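Local coordinates for protein isoaspartyl dipeptidase (Fervidobacterium islandicum, PDB 7CDH) that probably hydrolyses isoaspartyl (beta-aspartyl) dipeptides as a zinc-dependent amidohydrolase of the M38 peptidase family, a likely step in the repair or disposal of damaged proteins, at residues S226-L236 / E261-A271; R104-K112 / Y126-F137. All coordinates share one frame; numbering follows the deposited sequence.

Interaction 1: residues S226-L236 / E261-A271; sequences SRSRKLFEQGL and EFTTIDAICEA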
loop_
_atom_site.group_PDB
_atom_site.type_symbol
_atom_site.label_atom_id
_atom_site.label_comp_id
_atom_site.label_asym_id
_atom_site.label_seq_id
_atom_site.Cartn_x
_atom_site.Cartn_y
_atom_site.Cartn_z
ATOM N N SER A 226 37.880 18.960 2.381
ATOM C CA SER A 226 38.786 20.056 2.821
ATOM C C SER A 226 38.127 20.923 3.898
ATOM O O SER A 226 38.671 21.936 4.222
ATOM C CB SER A 226 39.287 20.891 1.657
ATOM O OG SER A 226 38.236 21.555 0.966
ATOM N N ARG A 227 37.008 20.514 4.477
ATOM C CA ARG A 227 36.275 21.301 5.505
ATOM C C ARG A 227 37.231 21.636 6.664
ATOM O O ARG A 227 37.134 22.723 7.223
ATOM C CB ARG A 227 35.039 20.487 5.896
ATOM C CG ARG A 227 34.289 20.960 7.129
ATOM C CD ARG A 227 33.258 19.940 7.601
ATOM N NE ARG A 227 32.263 19.626 6.593
ATOM C CZ ARG A 227 31.281 20.446 6.217
ATOM N NH1 ARG A 227 30.425 20.079 5.271
ATOM N NH2 ARG A 227 31.176 21.642 6.764
ATOM N N SER A 228 38.146 20.740 7.014
ATOM C CA SER A 228 39.171 20.962 8.065
ATOM C C SER A 228 40.447 20.180 7.732
ATOM O O SER A 228 40.348 19.149 7.002
ATOM C CB SER A 228 38.639 20.574 9.411
ATOM O OG SER A 228 38.751 19.176 9.627
ATOM N N ARG A 229 41.599 20.636 8.239
ATOM C CA ARG A 229 42.875 19.876 8.100
ATOM C C ARG A 229 42.646 18.465 8.659
ATOM O O ARG A 229 43.096 17.523 8.034
ATOM C CB ARG A 229 44.095 20.553 8.754
ATOM C CG ARG A 229 45.394 19.797 8.475
ATOM C CD ARG A 229 46.742 20.437 8.787
ATOM N NE ARG A 229 47.131 21.485 7.843
ATOM C CZ ARG A 229 46.933 22.801 8.024
ATOM N NH1 ARG A 229 46.344 23.261 9.118
ATOM N NH2 ARG A 229 47.322 23.665 7.102
ATOM N N LYS A 230 41.971 18.323 9.799
ATOM C CA LYS A 230 41.798 17.002 10.453
ATOM C C LYS A 230 40.997 16.088 9.503
ATOM O O LYS A 230 41.429 14.935 9.253
ATOM C CB LYS A 230 41.186 17.182 11.844
ATOM C CG LYS A 230 41.107 15.902 12.669
ATOM C CD LYS A 230 41.118 16.111 14.188
ATOM C CE LYS A 230 40.318 15.070 14.950
ATOM N NZ LYS A 230 38.924 15.515 15.208
ATOM N N LEU A 231 39.906 16.581 8.918
ATOM C CA LEU A 231 39.119 15.757 7.965
ATOM C C LEU A 231 39.961 15.444 6.724
ATOM O O LEU A 231 39.887 14.291 6.218
ATOM C CB LEU A 231 37.821 16.461 7.565
ATOM C CG LEU A 231 36.899 15.631 6.687
ATOM C CD1 LEU A 231 36.709 14.232 7.258
ATOM C CD2 LEU A 231 35.574 16.333 6.509
ATOM N N PHE A 232 40.693 16.422 6.201
ATOM C CA PHE A 232 41.490 16.211 4.969
ATOM C C PHE A 232 42.575 15.160 5.216
ATOM O O PHE A 232 42.795 14.301 4.313
ATOM C CB PHE A 232 42.052 17.515 4.425
ATOM C CG PHE A 232 42.890 17.289 3.204
ATOM C CD1 PHE A 232 42.300 16.884 2.021
ATOM C CD2 PHE A 232 44.276 17.413 3.257
ATOM C CE1 PHE A 232 43.070 16.692 0.880
ATOM C CE2 PHE A 232 45.040 17.193 2.125
ATOM C CZ PHE A 232 44.438 16.853 0.936
ATOM N N GLU A 233 43.173 15.123 6.405
ATOM C CA GLU A 233 44.194 14.084 6.683
ATOM C C GLU A 233 43.501 12.711 6.863
ATOM O O GLU A 233 44.045 11.724 6.339
ATOM C CB GLU A 233 45.252 14.624 7.664
ATOM C CG GLU A 233 44.812 14.911 9.089
ATOM C CD GLU A 233 45.894 15.598 9.934
ATOM O OE1 GLU A 233 46.084 15.211 11.133
ATOM O OE2 GLU A 233 46.564 16.525 9.392
ATOM N N GLN A 234 42.269 12.619 7.378
ATOM C CA GLN A 234 41.465 11.364 7.276
ATOM C C GLN A 234 41.261 11.033 5.779
ATOM O O GLN A 234 41.347 9.831 5.373
ATOM C CB GLN A 234 40.139 11.503 8.022
ATOM C CG GLN A 234 40.053 10.902 9.429
ATOM C CD GLN A 234 38.647 10.373 9.747
ATOM O OE1 GLN A 234 37.604 11.041 9.581
ATOM N NE2 GLN A 234 38.587 9.122 10.196
ATOM N N GLY A 235 41.043 12.051 4.943
ATOM C CA GLY A 235 40.896 11.880 3.483
ATOM C C GLY A 235 42.127 11.280 2.819
ATOM O O GLY A 235 41.971 10.358 1.964
ATOM N N LEU A 236 43.326 11.781 3.145
ATOM C CA LEU A 236 44.585 11.243 2.552
ATOM C C LEU A 236 44.811 9.810 3.028
ATOM O O LEU A 236 45.308 9.004 2.238
ATOM C CB LEU A 236 45.776 12.129 2.899
ATOM C CG LEU A 236 45.752 13.515 2.275
ATOM C CD1 LEU A 236 46.972 14.306 2.700
ATOM C CD2 LEU A 236 45.646 13.432 0.764
ATOM N N GLU A 261 42.403 29.893 6.768
ATOM C CA GLU A 261 43.668 29.220 7.190
ATOM C C GLU A 261 43.956 28.040 6.239
ATOM O O GLU A 261 44.908 28.139 5.393
ATOM C CB GLU A 261 43.576 28.772 8.656
ATOM C CG GLU A 261 44.936 28.567 9.314
ATOM C CD GLU A 261 45.902 27.649 8.577
ATOM O OE1 GLU A 261 45.845 26.420 8.799
ATOM O OE2 GLU A 261 46.707 28.165 7.772
ATOM N N PHE A 262 43.159 26.969 6.366
ATOM C CA PHE A 262 43.225 25.720 5.567
ATOM C C PHE A 262 42.122 25.745 4.502
ATOM O O PHE A 262 40.944 25.781 4.822
ATOM C CB PHE A 262 43.120 24.496 6.471
ATOM C CG PHE A 262 43.335 23.226 5.710
ATOM C CD1 PHE A 262 44.606 22.872 5.284
ATOM C CD2 PHE A 262 42.266 22.409 5.380
ATOM C CE1 PHE A 262 44.816 21.715 4.543
ATOM C CE2 PHE A 262 42.475 21.252 4.648
ATOM C CZ PHE A 262 43.743 20.912 4.213
ATOM N N THR A 263 42.518 25.752 3.240
ATOM C CA THR A 263 41.594 25.817 2.106
ATOM C C THR A 263 41.812 24.622 1.189
ATOM O O THR A 263 42.774 23.870 1.397
ATOM C CB THR A 263 41.793 27.118 1.345
ATOM O OG1 THR A 263 43.016 26.922 0.638
ATOM C CG2 THR A 263 41.813 28.303 2.287
ATOM N N THR A 264 40.917 24.491 0.212
ATOM C CA THR A 264 41.017 23.538 -0.912
ATOM C C THR A 264 42.367 23.738 -1.633
ATOM O O THR A 264 42.958 22.737 -2.044
ATOM C CB THR A 264 39.755 23.636 -1.779
ATOM O OG1 THR A 264 38.737 23.014 -0.998
ATOM C CG2 THR A 264 39.867 22.894 -3.093
ATOM N N ILE A 265 42.844 24.969 -1.791
ATOM C CA ILE A 265 44.179 25.233 -2.417
ATOM C C ILE A 265 45.276 24.493 -1.618
ATOM O O ILE A 265 46.073 23.742 -2.228
ATOM C CB ILE A 265 44.509 26.742 -2.539
ATOM C CG1 ILE A 265 43.344 27.617 -3.018
ATOM C CG2 ILE A 265 45.708 26.902 -3.455
ATOM C CD1 ILE A 265 42.822 27.233 -4.369
ATOM N N ASP A 266 45.323 24.674 -0.299
ATOM C CA ASP A 266 46.304 23.975 0.568
ATOM C C ASP A 266 46.120 22.473 0.386
ATOM O O ASP A 266 47.122 21.750 0.222
ATOM C CB ASP A 266 46.156 24.389 2.028
ATOM C CG ASP A 266 46.345 25.885 2.225
ATOM O OD1 ASP A 266 47.347 26.444 1.660
ATOM O OD2 ASP A 266 45.471 26.496 2.909
ATOM N N ALA A 267 44.875 22.015 0.418
ATOM C CA ALA A 267 44.539 20.583 0.316
ATOM C C ALA A 267 45.150 19.998 -0.968
ATOM O O ALA A 267 45.775 18.929 -0.909
ATOM C CB ALA A 267 43.038 20.439 0.383
ATOM N N ILE A 268 44.955 20.661 -2.097
ATOM C CA ILE A 268 45.402 20.151 -3.426
ATOM C C ILE A 268 46.945 20.097 -3.462
ATOM O O ILE A 268 47.520 19.157 -4.088
ATOM C CB ILE A 268 44.814 21.026 -4.550
ATOM C CG1 ILE A 268 43.318 20.759 -4.686
ATOM C CG2 ILE A 268 45.555 20.837 -5.881
ATOM C CD1 ILE A 268 42.622 21.686 -5.642
ATOM N N CYS A 269 47.595 21.087 -2.853
ATOM C CA CYS A 269 49.074 21.217 -2.838
ATOM C C CYS A 269 49.656 20.104 -1.975
ATOM O O CYS A 269 50.599 19.444 -2.428
ATOM C CB CYS A 269 49.515 22.602 -2.381
ATOM S SG CYS A 269 49.151 23.862 -3.635
ATOM N N GLU A 270 49.045 19.844 -0.827
ATOM C CA GLU A 270 49.461 18.716 0.029
ATOM C C GLU A 270 49.271 17.413 -0.743
ATOM O O GLU A 270 50.161 16.562 -0.646
ATOM C CB GLU A 270 48.689 18.701 1.330
ATOM C CG GLU A 270 49.132 17.587 2.267
ATOM C CD GLU A 270 48.612 17.707 3.696
ATOM O OE1 GLU A 270 48.122 18.805 4.049
ATOM O OE2 GLU A 270 48.717 16.707 4.459
ATOM N N ALA A 271 48.172 17.239 -1.488
ATOM C CA ALA A 271 47.894 15.933 -2.125
ATOM C C ALA A 271 48.959 15.672 -3.198
ATOM O O ALA A 271 49.393 14.497 -3.316
ATOM C CB ALA A 271 46.480 15.863 -2.661
#
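Phe262 is the bump that fills the hollow at the start of helix 229-236. The face of its ring lies over Arg229, whose CA is 3.9 Å from the ring centroid in a CH-pi contact, while its edge meets Ser226 O. With CG anti to the backbone N (chi1 -174°), the Phe262 ring extends over the first turn of helix 229-236. Beyond the rim the Arg229 chain bends at chi3 and carries one face of its guanidinium under Phe262 CD1, which lies 3.4 Å from Arg229 NH2. Arg229 NH1 lies 3.2 Å from Glu261 OE1 in a salt bridge of nearly coplanar groups, although Glu261 is poorly ordered. An alanine in place of Phe262 would probably open a gap over the first turn of helix 229-236 and deprive the guanidinium of its aromatic cover. Helix segments 229-236 and 264-271 cross at -30°, their axes 11.2 Å apart at closest approach; they belong to successive outer helices of the TIM barrel, and both rest on strand 245-248 through Phe232 and Ala267. Between them Phe232 is the wedge: Ala267 CB sits over the centre of the Phe232 ring, 3.8 Å from the centroid, and the Glu270 carboxylate stands at the ring edge, its plane almost perpendicular. Phe232 CD2 also touches Phe262 CZ at 3.7 Å. Farther along, Leu236 CD1 lies against Glu270, while Leu236 CD2 approaches Ala271 CB at 4.3 Å.

Interaction 2: residues R104-K112 / Y126-F137; sequences RSLENLYAK and YTGSYRVPPVTF
Leu106, in the first turn of the helix of the beta-alpha-beta unit formed by strand 90-95, helix 106-118 and strand 122-127, is the knob that the loop after the second strand wraps around. Leu106 CB stands over one face of the Phe137 ring, 3.8 Å from the centroid, in a CH-pi contact. From there the side chain runs on between the two limbs of the loop. With chi2 at 177°, Leu106 CD1 continues the line away from CA and reaches the outgoing limb, where it meets Val135 CG2 at 3.7 Å and the backbone of Thr136; Leu106 CD2 branches instead toward Gly128 O, also at 3.7 Å. One helical turn on, Tyr110 CB touches Phe137 CE2 at 4.0 Å, while Leu109 CD2 lies 3.3 Å from Tyr126 O at the end of the strand. The loop belongs to the segments that follow the strands of the TIM barrel, the side on which amidohydrolases carry their metal centre. It is pinched at its base by a weak backbone bond from Gly128 N to Val135 O, and Asp144 of helix 141-147 ties its ends by accepting from Phe137 N and bonding Thr127 OG1. No direct hydrogen bond joins the two segments, but a water bridges them, donating to Glu107 OE2 at 2.9 Å and to Thr136 O at 2.8 Å. The same carboxylate oxygen forms a salt bridge with Arg143 of a neighbouring subunit, whose Leu147 packs on Phe137.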
loop_
_atom_site.group_PDB
_atom_site.type_symbol
_atom_site.label_atom_id
_atom_site.label_comp_id
_atom_site.label_asym_id
_atom_site.label_seq_id
_atom_site.Cartn_x
_atom_site.Cartn_y
_atom_site.Cartn_z
ATOM N N ARG A 104 11.949 19.537 -2.961
ATOM C CA ARG A 104 12.736 19.272 -4.188
ATOM C C ARG A 104 12.509 17.808 -4.557
ATOM O O ARG A 104 12.739 16.970 -3.718
ATOM C CB ARG A 104 14.210 19.568 -3.934
ATOM C CG ARG A 104 14.477 20.910 -3.281
ATOM C CD ARG A 104 14.264 22.033 -4.267
ATOM N NE ARG A 104 14.976 23.205 -3.809
ATOM C CZ ARG A 104 15.037 24.347 -4.465
ATOM N NH1 ARG A 104 14.389 24.479 -5.610
ATOM N NH2 ARG A 104 15.739 25.347 -3.956
ATOM N N SER A 105 11.996 17.543 -5.743
ATOM C CA SER A 105 11.607 16.209 -6.231
ATOM C C SER A 105 12.713 15.629 -7.129
ATOM O O SER A 105 13.406 16.378 -7.846
ATOM C CB SER A 105 10.260 16.321 -6.932
ATOM O OG SER A 105 10.378 16.363 -8.332
ATOM N N LEU A 106 12.839 14.313 -7.125
ATOM C CA LEU A 106 13.759 13.601 -8.030
ATOM C C LEU A 106 13.319 13.817 -9.475
ATOM O O LEU A 106 14.196 13.920 -10.353
ATOM C CB LEU A 106 13.781 12.123 -7.643
ATOM C CG LEU A 106 14.579 11.809 -6.382
ATOM C CD1 LEU A 106 14.460 10.336 -6.055
ATOM C CD2 LEU A 106 16.039 12.203 -6.561
ATOM N N GLU A 107 12.021 13.904 -9.736
ATOM C CA GLU A 107 11.503 13.910 -11.130
ATOM C C GLU A 107 11.863 15.271 -11.744
ATOM O O GLU A 107 12.188 15.348 -12.952
ATOM C CB GLU A 107 9.993 13.646 -11.181
ATOM C CG GLU A 107 9.592 12.267 -10.709
ATOM C CD GLU A 107 9.518 12.058 -9.197
ATOM O OE1 GLU A 107 9.770 13.032 -8.409
ATOM O OE2 GLU A 107 9.253 10.891 -8.799
ATOM N N ASN A 108 11.854 16.304 -10.918
ATOM C CA ASN A 108 12.319 17.658 -11.317
ATOM C C ASN A 108 13.831 17.622 -11.594
ATOM O O ASN A 108 14.256 18.300 -12.544
ATOM C CB ASN A 108 11.944 18.659 -10.238
ATOM C CG ASN A 108 12.322 20.087 -10.534
ATOM O OD1 ASN A 108 12.993 20.718 -9.698
ATOM N ND2 ASN A 108 11.830 20.609 -11.641
ATOM N N LEU A 109 14.610 16.885 -10.786
ATOM C CA LEU A 109 16.067 16.761 -10.956
ATOM C C LEU A 109 16.368 16.148 -12.321
ATOM O O LEU A 109 17.268 16.619 -13.008
ATOM C CB LEU A 109 16.621 15.903 -9.836
ATOM C CG LEU A 109 18.100 15.571 -9.990
ATOM C CD1 LEU A 109 18.914 16.842 -9.872
ATOM C CD2 LEU A 109 18.540 14.555 -8.957
ATOM N N TYR A 110 15.616 15.121 -12.678
ATOM C CA TYR A 110 15.720 14.400 -13.963
ATOM C C TYR A 110 15.369 15.373 -15.099
ATOM O O TYR A 110 16.086 15.429 -16.116
ATOM C CB TYR A 110 14.780 13.189 -13.909
ATOM C CG TYR A 110 14.704 12.401 -15.188
ATOM C CD1 TYR A 110 15.631 11.419 -15.441
ATOM C CD2 TYR A 110 13.714 12.612 -16.135
ATOM C CE1 TYR A 110 15.616 10.681 -16.615
ATOM C CE2 TYR A 110 13.670 11.872 -17.311
ATOM C CZ TYR A 110 14.642 10.914 -17.557
ATOM O OH TYR A 110 14.684 10.126 -18.669
ATOM N N ALA A 111 14.220 16.047 -14.967
ATOM C CA ALA A 111 13.674 16.960 -16.000
ATOM C C ALA A 111 14.715 18.059 -16.271
ATOM O O ALA A 111 15.005 18.294 -17.447
ATOM C CB ALA A 111 12.335 17.540 -15.580
ATOM N N LYS A 112 15.229 18.701 -15.217
ATOM C CA LYS A 112 16.315 19.712 -15.302
ATOM C C LYS A 112 17.551 19.117 -15.987
ATOM O O LYS A 112 18.023 19.740 -16.949
ATOM C CB LYS A 112 16.705 20.238 -13.928
ATOM C CG LYS A 112 17.769 21.325 -13.949
ATOM C CD LYS A 112 17.491 22.427 -14.940
ATOM C CE LYS A 112 18.144 23.732 -14.541
ATOM N NZ LYS A 112 17.977 24.774 -15.584
ATOM N N TYR A 126 22.297 11.724 -9.308
ATOM C CA TYR A 126 22.071 10.764 -8.218
ATOM C C TYR A 126 20.571 10.631 -7.962
ATOM O O TYR A 126 19.811 11.567 -8.200
ATOM C CB TYR A 126 22.738 11.289 -6.953
ATOM C CG TYR A 126 24.235 11.441 -7.018
ATOM C CD1 TYR A 126 25.055 10.388 -6.700
ATOM C CD2 TYR A 126 24.832 12.647 -7.311
ATOM C CE1 TYR A 126 26.431 10.523 -6.680
ATOM C CE2 TYR A 126 26.202 12.806 -7.297
ATOM C CZ TYR A 126 27.004 11.738 -6.974
ATOM O OH TYR A 126 28.351 11.838 -6.932
ATOM N N THR A 127 20.187 9.492 -7.415
ATOM C CA THR A 127 18.911 9.278 -6.713
ATOM C C THR A 127 19.191 9.538 -5.247
ATOM O O THR A 127 20.351 9.821 -4.917
ATOM C CB THR A 127 18.321 7.901 -6.989
ATOM O OG1 THR A 127 17.120 7.978 -6.239
ATOM C CG2 THR A 127 19.159 6.730 -6.524
ATOM N N GLY A 128 18.171 9.492 -4.401
ATOM C CA GLY A 128 18.323 9.838 -2.971
ATOM C C GLY A 128 18.530 11.320 -2.747
ATOM O O GLY A 128 18.377 12.109 -3.701
ATOM N N SER A 129 18.904 11.670 -1.512
ATOM C CA SER A 129 19.161 13.034 -0.985
ATOM C C SER A 129 19.910 12.843 0.341
ATOM O O SER A 129 20.357 11.692 0.595
ATOM C CB SER A 129 17.853 13.819 -0.798
ATOM O OG SER A 129 17.030 13.281 0.269
ATOM N N TYR A 130 20.012 13.886 1.171
ATOM C CA TYR A 130 20.700 13.815 2.477
ATOM C C TYR A 130 20.129 12.663 3.293
ATOM O O TYR A 130 20.888 11.931 3.906
ATOM C CB TYR A 130 20.518 15.077 3.313
ATOM C CG TYR A 130 21.561 16.157 3.177
ATOM C CD1 TYR A 130 22.230 16.422 1.988
ATOM C CD2 TYR A 130 21.831 16.981 4.266
ATOM C CE1 TYR A 130 23.153 17.458 1.884
ATOM C CE2 TYR A 130 22.773 17.996 4.190
ATOM C CZ TYR A 130 23.423 18.247 2.993
ATOM O OH TYR A 130 24.313 19.294 2.962
ATOM N N ARG A 131 18.806 12.560 3.345
ATOM C CA ARG A 131 18.123 11.740 4.360
ATOM C C ARG A 131 18.252 10.255 4.036
ATOM O O ARG A 131 18.117 9.866 2.888
ATOM C CB ARG A 131 16.650 12.099 4.426
ATOM C CG ARG A 131 15.899 11.285 5.462
ATOM C CD ARG A 131 14.597 11.971 5.748
ATOM N NE ARG A 131 13.878 11.290 6.792
ATOM C CZ ARG A 131 13.137 10.209 6.625
ATOM N NH1 ARG A 131 13.010 9.652 5.427
ATOM N NH2 ARG A 131 12.543 9.694 7.689
ATOM N N VAL A 132 18.479 9.468 5.069
ATOM C CA VAL A 132 18.336 7.987 5.065
ATOM C C VAL A 132 17.054 7.671 5.830
ATOM O O VAL A 132 16.864 8.235 6.915
ATOM C CB VAL A 132 19.585 7.374 5.718
ATOM C CG1 VAL A 132 19.364 5.925 6.080
ATOM C CG2 VAL A 132 20.805 7.562 4.830
ATOM N N PRO A 133 16.107 6.837 5.325
ATOM C CA PRO A 133 16.207 6.115 4.058
ATOM C C PRO A 133 15.981 7.012 2.840
ATOM O O PRO A 133 15.180 7.940 2.890
ATOM C CB PRO A 133 15.028 5.100 4.115
ATOM C CG PRO A 133 13.996 5.748 4.968
ATOM C CD PRO A 133 14.782 6.606 5.954
ATOM N N PRO A 134 16.672 6.764 1.712
ATOM C CA PRO A 134 16.735 7.740 0.634
ATOM C C PRO A 134 15.480 7.737 -0.237
ATOM O O PRO A 134 14.951 6.668 -0.420
ATOM C CB PRO A 134 17.962 7.289 -0.168
ATOM C CG PRO A 134 18.001 5.816 0.045
ATOM C CD PRO A 134 17.533 5.612 1.472
ATOM N N VAL A 135 15.072 8.920 -0.714
ATOM C CA VAL A 135 13.966 9.118 -1.690
ATOM C C VAL A 135 14.388 8.385 -2.962
ATOM O O VAL A 135 15.595 8.323 -3.229
ATOM C CB VAL A 135 13.722 10.610 -2.004
ATOM C CG1 VAL A 135 13.124 11.348 -0.830
ATOM C CG2 VAL A 135 15.010 11.320 -2.504
ATOM N N THR A 136 13.428 7.882 -3.730
ATOM C CA THR A 136 13.699 7.068 -4.933
ATOM C C THR A 136 12.654 7.457 -5.971
ATOM O O THR A 136 11.681 8.062 -5.575
ATOM C CB THR A 136 13.742 5.570 -4.595
ATOM O OG1 THR A 136 12.414 5.123 -4.326
ATOM C CG2 THR A 136 14.613 5.263 -3.397
ATOM N N PHE A 137 12.937 7.206 -7.244
ATOM C CA PHE A 137 11.984 7.348 -8.357
ATOM C C PHE A 137 10.969 6.205 -8.362
ATOM O O PHE A 137 9.855 6.448 -8.757
ATOM C CB PHE A 137 12.727 7.290 -9.687
ATOM C CG PHE A 137 13.596 8.473 -9.991
ATOM C CD1 PHE A 137 14.934 8.490 -9.623
ATOM C CD2 PHE A 137 13.082 9.562 -10.662
ATOM C CE1 PHE A 137 15.749 9.573 -9.934
ATOM C CE2 PHE A 137 13.903 10.631 -10.989
ATOM C CZ PHE A 137 15.241 10.635 -10.652
HETATM O O HOH W 1 10.265 10.391 -6.182
#

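Interactions 1 and 2 belong to one amidohydrolase barrel but do not touch: their centres are 29 Å apart and their nearest atoms about 7 Å. Segment 226-236 follows strand 220-223, and segment 126-137 takes in the end of strand 122-127 and the loop after it, both on the side of the barrel that carries the two zinc ions. In interaction 2 the side chain of Tyr126 is about 9 Å from a zinc, and Tyr130 meets His195 and touches Glu156, both metal ligands. In interaction 1 the side chain of Ser226 is about 12 Å from a zinc; segment 226-236 begins just after the ligand His224, and Thr264 packs on strand 280-283, which precedes Asp285. Interaction 2 also faces neighbouring subunits.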